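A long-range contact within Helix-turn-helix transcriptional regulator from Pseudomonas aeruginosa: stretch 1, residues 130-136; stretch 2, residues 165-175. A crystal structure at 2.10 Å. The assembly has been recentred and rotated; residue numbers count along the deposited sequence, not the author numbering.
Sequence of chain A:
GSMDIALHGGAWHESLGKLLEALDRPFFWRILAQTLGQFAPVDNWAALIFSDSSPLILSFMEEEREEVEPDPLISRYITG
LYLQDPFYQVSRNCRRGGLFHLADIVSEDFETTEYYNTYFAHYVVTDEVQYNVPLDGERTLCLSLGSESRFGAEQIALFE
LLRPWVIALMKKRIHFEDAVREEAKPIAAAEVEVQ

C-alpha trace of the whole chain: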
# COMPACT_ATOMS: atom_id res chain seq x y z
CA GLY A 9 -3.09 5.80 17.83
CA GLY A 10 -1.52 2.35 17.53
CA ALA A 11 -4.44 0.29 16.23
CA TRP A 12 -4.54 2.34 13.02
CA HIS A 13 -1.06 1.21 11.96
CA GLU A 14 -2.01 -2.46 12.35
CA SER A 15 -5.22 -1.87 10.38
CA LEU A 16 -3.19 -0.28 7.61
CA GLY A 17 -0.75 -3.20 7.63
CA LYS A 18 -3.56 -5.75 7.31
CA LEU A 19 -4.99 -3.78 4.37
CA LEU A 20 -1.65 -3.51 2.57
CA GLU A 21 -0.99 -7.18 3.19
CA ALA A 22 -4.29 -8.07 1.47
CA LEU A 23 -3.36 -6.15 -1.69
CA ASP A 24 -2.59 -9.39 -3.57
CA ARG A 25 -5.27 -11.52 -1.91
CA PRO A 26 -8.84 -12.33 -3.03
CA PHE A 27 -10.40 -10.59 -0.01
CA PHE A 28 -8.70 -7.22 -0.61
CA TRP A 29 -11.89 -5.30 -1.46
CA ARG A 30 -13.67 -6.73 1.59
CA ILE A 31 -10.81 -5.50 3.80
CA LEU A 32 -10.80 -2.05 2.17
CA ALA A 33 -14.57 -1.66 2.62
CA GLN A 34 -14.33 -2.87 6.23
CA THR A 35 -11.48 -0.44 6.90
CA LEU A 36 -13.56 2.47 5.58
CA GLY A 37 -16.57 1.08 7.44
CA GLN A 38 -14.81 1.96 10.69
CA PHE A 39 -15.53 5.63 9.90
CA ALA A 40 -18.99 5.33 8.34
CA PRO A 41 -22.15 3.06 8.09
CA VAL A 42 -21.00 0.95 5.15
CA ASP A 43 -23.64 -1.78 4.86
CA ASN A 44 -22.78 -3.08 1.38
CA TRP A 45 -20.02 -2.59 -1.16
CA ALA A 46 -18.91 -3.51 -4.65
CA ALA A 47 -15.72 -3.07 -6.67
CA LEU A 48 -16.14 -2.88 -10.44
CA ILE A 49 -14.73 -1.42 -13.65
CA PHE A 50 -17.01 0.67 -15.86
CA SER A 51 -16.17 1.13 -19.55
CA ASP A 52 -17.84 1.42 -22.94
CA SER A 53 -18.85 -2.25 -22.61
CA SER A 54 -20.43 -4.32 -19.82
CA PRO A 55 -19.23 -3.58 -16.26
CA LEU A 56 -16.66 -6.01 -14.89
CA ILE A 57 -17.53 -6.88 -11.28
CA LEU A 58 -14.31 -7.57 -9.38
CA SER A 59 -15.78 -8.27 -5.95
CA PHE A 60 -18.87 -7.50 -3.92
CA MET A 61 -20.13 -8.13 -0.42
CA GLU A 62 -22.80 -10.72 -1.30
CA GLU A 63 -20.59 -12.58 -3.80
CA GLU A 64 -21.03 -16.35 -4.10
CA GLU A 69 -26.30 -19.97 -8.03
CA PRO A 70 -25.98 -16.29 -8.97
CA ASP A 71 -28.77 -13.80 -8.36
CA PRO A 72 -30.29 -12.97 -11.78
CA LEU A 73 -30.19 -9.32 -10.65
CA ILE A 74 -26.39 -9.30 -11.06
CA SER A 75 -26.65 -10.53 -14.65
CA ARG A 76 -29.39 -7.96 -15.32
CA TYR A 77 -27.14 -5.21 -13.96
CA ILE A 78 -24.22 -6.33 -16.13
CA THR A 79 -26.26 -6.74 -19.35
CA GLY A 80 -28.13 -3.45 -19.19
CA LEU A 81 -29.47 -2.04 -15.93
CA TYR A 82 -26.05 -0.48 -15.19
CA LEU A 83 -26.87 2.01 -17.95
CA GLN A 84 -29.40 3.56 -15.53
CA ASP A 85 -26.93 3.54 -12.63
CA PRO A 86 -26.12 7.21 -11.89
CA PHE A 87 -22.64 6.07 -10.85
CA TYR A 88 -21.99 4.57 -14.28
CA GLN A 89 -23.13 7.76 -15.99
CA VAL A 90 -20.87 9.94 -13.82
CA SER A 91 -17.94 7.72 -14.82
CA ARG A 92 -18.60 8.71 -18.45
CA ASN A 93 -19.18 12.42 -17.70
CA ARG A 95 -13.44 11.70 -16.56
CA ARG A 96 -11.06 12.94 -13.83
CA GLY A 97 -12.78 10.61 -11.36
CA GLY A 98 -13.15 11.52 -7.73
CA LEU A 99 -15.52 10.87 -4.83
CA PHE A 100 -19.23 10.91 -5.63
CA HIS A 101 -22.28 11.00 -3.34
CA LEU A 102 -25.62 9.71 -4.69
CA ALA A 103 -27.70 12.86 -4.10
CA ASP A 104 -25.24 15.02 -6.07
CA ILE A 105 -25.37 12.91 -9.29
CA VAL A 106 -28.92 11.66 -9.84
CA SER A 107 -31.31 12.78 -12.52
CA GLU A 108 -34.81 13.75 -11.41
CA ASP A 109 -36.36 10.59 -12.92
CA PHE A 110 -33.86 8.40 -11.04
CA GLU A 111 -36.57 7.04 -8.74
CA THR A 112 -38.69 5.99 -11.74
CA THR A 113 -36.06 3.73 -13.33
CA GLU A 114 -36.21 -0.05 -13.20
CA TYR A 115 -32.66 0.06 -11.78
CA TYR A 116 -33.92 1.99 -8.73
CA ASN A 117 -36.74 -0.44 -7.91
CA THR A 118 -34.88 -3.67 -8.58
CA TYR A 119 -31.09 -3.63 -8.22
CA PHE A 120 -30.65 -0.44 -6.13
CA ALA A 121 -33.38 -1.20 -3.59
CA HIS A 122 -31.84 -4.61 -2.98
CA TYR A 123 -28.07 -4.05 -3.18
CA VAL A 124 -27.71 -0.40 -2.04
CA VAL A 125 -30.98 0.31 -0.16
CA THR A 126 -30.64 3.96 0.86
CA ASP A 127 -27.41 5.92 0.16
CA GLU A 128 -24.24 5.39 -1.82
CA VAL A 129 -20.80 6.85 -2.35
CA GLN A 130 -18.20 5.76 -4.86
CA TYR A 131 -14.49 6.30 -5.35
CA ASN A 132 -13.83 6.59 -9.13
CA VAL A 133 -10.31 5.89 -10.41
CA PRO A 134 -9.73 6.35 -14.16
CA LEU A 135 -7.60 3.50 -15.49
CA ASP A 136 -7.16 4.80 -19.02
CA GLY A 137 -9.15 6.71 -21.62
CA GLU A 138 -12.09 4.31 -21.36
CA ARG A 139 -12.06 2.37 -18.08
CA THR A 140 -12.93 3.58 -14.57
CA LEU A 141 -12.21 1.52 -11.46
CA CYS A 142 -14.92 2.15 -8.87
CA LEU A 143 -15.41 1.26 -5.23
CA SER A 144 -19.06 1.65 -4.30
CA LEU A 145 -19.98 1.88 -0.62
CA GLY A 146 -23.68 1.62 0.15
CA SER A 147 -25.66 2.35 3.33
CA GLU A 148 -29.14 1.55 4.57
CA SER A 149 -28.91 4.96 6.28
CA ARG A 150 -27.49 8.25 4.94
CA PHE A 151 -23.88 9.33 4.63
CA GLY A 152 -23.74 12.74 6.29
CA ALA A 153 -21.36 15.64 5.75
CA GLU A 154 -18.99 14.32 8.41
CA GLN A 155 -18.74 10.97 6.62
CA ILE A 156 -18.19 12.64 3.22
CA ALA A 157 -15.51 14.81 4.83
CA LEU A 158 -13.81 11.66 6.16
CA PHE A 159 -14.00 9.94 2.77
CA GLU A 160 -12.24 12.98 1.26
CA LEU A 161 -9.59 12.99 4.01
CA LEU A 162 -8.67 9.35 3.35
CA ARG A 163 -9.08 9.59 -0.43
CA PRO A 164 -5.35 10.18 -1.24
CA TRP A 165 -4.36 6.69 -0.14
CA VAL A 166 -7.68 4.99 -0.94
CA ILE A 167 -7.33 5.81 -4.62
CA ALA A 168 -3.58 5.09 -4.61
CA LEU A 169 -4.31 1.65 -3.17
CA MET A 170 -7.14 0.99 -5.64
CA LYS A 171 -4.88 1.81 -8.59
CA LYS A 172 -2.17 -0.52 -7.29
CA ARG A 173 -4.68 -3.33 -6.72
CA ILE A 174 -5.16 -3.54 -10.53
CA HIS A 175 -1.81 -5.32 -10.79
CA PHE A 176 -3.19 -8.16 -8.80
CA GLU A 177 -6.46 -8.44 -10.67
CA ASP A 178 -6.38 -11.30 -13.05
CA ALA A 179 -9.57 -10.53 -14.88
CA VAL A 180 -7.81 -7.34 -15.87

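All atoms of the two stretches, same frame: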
# COMPACT_ATOMS: atom_id res chain seq x y z
N GLN A 130 -19.10 6.53 -4.01
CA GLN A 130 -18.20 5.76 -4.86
C GLN A 130 -16.90 6.52 -5.02
O GLN A 130 -16.91 7.71 -5.34
CB GLN A 130 -18.87 5.52 -6.22
CG GLN A 130 -18.22 4.50 -7.10
CD GLN A 130 -19.05 4.26 -8.35
OE1 GLN A 130 -19.86 3.34 -8.41
NE2 GLN A 130 -18.89 5.13 -9.33
N TYR A 131 -15.78 5.82 -4.86
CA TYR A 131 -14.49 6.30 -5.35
C TYR A 131 -14.31 5.87 -6.80
O TYR A 131 -14.42 4.67 -7.10
CB TYR A 131 -13.33 5.74 -4.52
CG TYR A 131 -13.21 6.28 -3.10
CD1 TYR A 131 -12.50 7.45 -2.82
CD2 TYR A 131 -13.79 5.59 -2.04
CE1 TYR A 131 -12.36 7.91 -1.50
CE2 TYR A 131 -13.66 6.04 -0.74
CZ TYR A 131 -12.95 7.19 -0.48
OH TYR A 131 -12.83 7.62 0.82
N ASN A 132 -14.02 6.83 -7.69
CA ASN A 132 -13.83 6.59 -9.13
C ASN A 132 -12.37 6.82 -9.48
O ASN A 132 -11.86 7.93 -9.28
CB ASN A 132 -14.66 7.54 -9.99
CG ASN A 132 -16.10 7.16 -10.06
OD1 ASN A 132 -16.63 6.56 -9.13
ND2 ASN A 132 -16.74 7.48 -11.19
N VAL A 133 -11.72 5.81 -10.04
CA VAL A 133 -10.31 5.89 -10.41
C VAL A 133 -10.19 5.59 -11.90
O VAL A 133 -10.31 4.43 -12.31
CB VAL A 133 -9.45 4.94 -9.57
CG1 VAL A 133 -7.99 5.00 -10.02
CG2 VAL A 133 -9.60 5.31 -8.09
N PRO A 134 -9.98 6.60 -12.74
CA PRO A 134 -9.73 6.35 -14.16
C PRO A 134 -8.53 5.43 -14.34
O PRO A 134 -7.49 5.61 -13.70
CB PRO A 134 -9.47 7.75 -14.73
CG PRO A 134 -10.18 8.69 -13.80
CD PRO A 134 -10.11 8.04 -12.43
N LEU A 135 -8.69 4.42 -15.19
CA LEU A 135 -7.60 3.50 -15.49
C LEU A 135 -6.93 3.82 -16.81
O LEU A 135 -5.72 3.59 -16.96
CB LEU A 135 -8.09 2.06 -15.54
CG LEU A 135 -8.55 1.50 -14.21
CD1 LEU A 135 -8.84 0.00 -14.31
CD2 LEU A 135 -7.50 1.81 -13.14
N ASP A 136 -7.69 4.35 -17.76
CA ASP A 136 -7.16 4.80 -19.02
C ASP A 136 -8.23 5.70 -19.64
O ASP A 136 -9.09 6.22 -18.93
CB ASP A 136 -6.77 3.61 -19.91
CG ASP A 136 -7.93 2.67 -20.16
OD1 ASP A 136 -8.87 3.08 -20.87
OD2 ASP A 136 -7.91 1.53 -19.66
N TRP A 165 -4.90 8.04 -0.14
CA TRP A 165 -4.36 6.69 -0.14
C TRP A 165 -5.38 5.64 -0.53
O TRP A 165 -4.99 4.56 -0.98
CB TRP A 165 -3.72 6.34 1.21
CG TRP A 165 -4.61 6.42 2.42
CD1 TRP A 165 -4.68 7.46 3.31
CD2 TRP A 165 -5.51 5.42 2.90
NE1 TRP A 165 -5.59 7.17 4.30
CE2 TRP A 165 -6.10 5.92 4.08
CE3 TRP A 165 -5.87 4.14 2.46
CZ2 TRP A 165 -7.05 5.20 4.81
CZ3 TRP A 165 -6.81 3.43 3.18
CH2 TRP A 165 -7.39 3.96 4.35
N VAL A 166 -6.68 5.92 -0.40
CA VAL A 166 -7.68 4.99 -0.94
C VAL A 166 -7.49 4.83 -2.44
O VAL A 166 -7.41 3.71 -2.95
CB VAL A 166 -9.11 5.44 -0.59
CG1 VAL A 166 -10.15 4.57 -1.36
CG2 VAL A 166 -9.34 5.32 0.91
N ILE A 167 -7.40 5.94 -3.16
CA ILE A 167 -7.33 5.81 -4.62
C ILE A 167 -5.95 5.31 -5.06
O ILE A 167 -5.83 4.64 -6.09
CB ILE A 167 -7.70 7.14 -5.30
CG1 ILE A 167 -6.62 8.18 -5.06
CG2 ILE A 167 -9.11 7.67 -4.81
CD1 ILE A 167 -6.94 9.53 -5.72
N ALA A 168 -4.90 5.64 -4.30
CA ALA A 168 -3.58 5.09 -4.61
C ALA A 168 -3.59 3.57 -4.48
O ALA A 168 -3.07 2.85 -5.34
CB ALA A 168 -2.52 5.70 -3.68
N LEU A 169 -4.18 3.08 -3.39
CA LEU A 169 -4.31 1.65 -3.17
C LEU A 169 -5.12 0.99 -4.28
O LEU A 169 -4.75 -0.08 -4.79
CB LEU A 169 -5.00 1.40 -1.83
CG LEU A 169 -4.36 0.72 -0.63
CD1 LEU A 169 -5.49 0.29 0.29
CD2 LEU A 169 -3.52 -0.46 -1.07
N MET A 170 -6.28 1.57 -4.60
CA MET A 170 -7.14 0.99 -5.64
C MET A 170 -6.38 0.83 -6.94
O MET A 170 -6.42 -0.23 -7.57
CB MET A 170 -8.38 1.87 -5.85
CG MET A 170 -9.32 1.88 -4.65
SD MET A 170 -10.66 3.06 -4.82
CE MET A 170 -11.35 2.45 -6.39
N LYS A 171 -5.65 1.87 -7.35
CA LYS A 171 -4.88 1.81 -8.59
C LYS A 171 -3.85 0.69 -8.54
O LYS A 171 -3.69 -0.06 -9.50
CB LYS A 171 -4.22 3.17 -8.84
CG LYS A 171 -3.41 3.27 -10.14
CD LYS A 171 -4.23 2.87 -11.36
CE LYS A 171 -3.66 3.44 -12.66
NZ LYS A 171 -4.11 4.86 -12.89
N LYS A 172 -3.18 0.53 -7.39
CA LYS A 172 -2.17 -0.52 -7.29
C LYS A 172 -2.81 -1.90 -7.27
O LYS A 172 -2.22 -2.86 -7.79
CB LYS A 172 -1.31 -0.30 -6.04
CG LYS A 172 -0.39 0.91 -6.16
CD LYS A 172 0.52 0.77 -7.38
CE LYS A 172 1.43 1.97 -7.56
NZ LYS A 172 0.80 3.08 -8.33
N ARG A 173 -4.03 -2.02 -6.74
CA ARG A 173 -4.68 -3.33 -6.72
C ARG A 173 -4.88 -3.90 -8.13
O ARG A 173 -4.93 -5.12 -8.28
CB ARG A 173 -6.01 -3.23 -5.95
CG ARG A 173 -6.96 -4.41 -6.11
CD ARG A 173 -6.39 -5.74 -5.60
NE ARG A 173 -7.37 -6.82 -5.75
CZ ARG A 173 -7.29 -8.01 -5.16
NH1 ARG A 173 -6.27 -8.31 -4.37
NH2 ARG A 173 -8.25 -8.92 -5.36
N ILE A 174 -4.93 -3.05 -9.16
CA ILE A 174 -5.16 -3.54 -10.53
C ILE A 174 -4.10 -4.56 -10.95
O ILE A 174 -4.40 -5.51 -11.70
CB ILE A 174 -5.19 -2.36 -11.52
CG1 ILE A 174 -6.47 -1.56 -11.35
CG2 ILE A 174 -5.06 -2.86 -12.97
CD1 ILE A 174 -7.68 -2.43 -11.26
N HIS A 175 -2.87 -4.39 -10.50
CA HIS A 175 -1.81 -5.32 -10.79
C HIS A 175 -2.06 -6.71 -10.31
O HIS A 175 -1.51 -7.63 -10.84
CB HIS A 175 -0.51 -4.82 -10.22
CG HIS A 175 -0.08 -3.54 -10.82
ND1 HIS A 175 0.45 -3.47 -12.08
CD2 HIS A 175 -0.16 -2.28 -10.37
CE1 HIS A 175 0.70 -2.21 -12.37
NE2 HIS A 175 0.33 -1.47 -11.36

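The contact between residues 130-136 and 165-175 is an apolar packing of a helix against one face of a β-strand, made chiefly of apolar side-chain packing, with no hydrogen bond crossing between the two stretches. It illustrates a general principle: a strand presents alternate residues to a helix, and the helix answers with residues spaced three or four apart.

The alternation is plain in the strand. Tyr131 and Val133 direct their CA-to-CB bonds toward the helix, whereas those of Asn132 and Pro134 point away. On the reverse side, Gln130 and Asn132 pair with each other, Gln130 NE2 donating to Asn132 OD1 at 2.7 Å, so that these polar groups find a partner without entering the apolar layer. On the helix, Val166, Ile167 and Met170 point toward the strand, and Ile174, four residues beyond Met170, points the same way, while Ala168 points away. The axes come within 9.0 Å and cross at -54°, and the backbones are nearest at Val133 CA and Ile167 CA, 6.5 Å apart. Together the stretches bury 449 Å².

Tyr131 fills the space at one end. Val166 CG1 lies 3.7 Å from the centroid of the Tyr131 ring, only 4° off the ring normal, a CH-π contact almost directly over the face. Ile167 CG2 approaches the ring obliquely, 3.9 Å from Tyr131 CD1, and Met170 SD lies 3.8 Å from Tyr131 CB. A tyrosine suits this place because its broad ring can be covered by aliphatic groups while its hydroxyl, at the far tip, is satisfied by a hydrogen bond elsewhere in the structure.

Val133 occupies the middle. Its compact, branched side chain fits where the backbones are closest, and a single methyl, Val133 CG2, reaches both Ile167 CB and Met170 CE at 3.8 Å. Met170 thus bridges the two strand residues: in its flexible thioether chain, chi1 m and chi2 t set SD beside Tyr131 CB, and chi3 p turns the terminal methyl CE toward Val133.

Beyond the strand, Leu135 extends the apolar surface. Its CA-to-CB bond points sideways, but the end of the side chain comes nearer the helix, bringing Leu135 CD2 to 4.0 Å from Ile174 CG1 and 3.9 Å from Lys171 CD. Lys171 suits this partly exposed border because a long aliphatic chain can pack while its charged end stays near the backbone of the strand's end; Lys171 NZ lies 3.6 Å from Pro134 O, a proximity rather than a hydrogen bond.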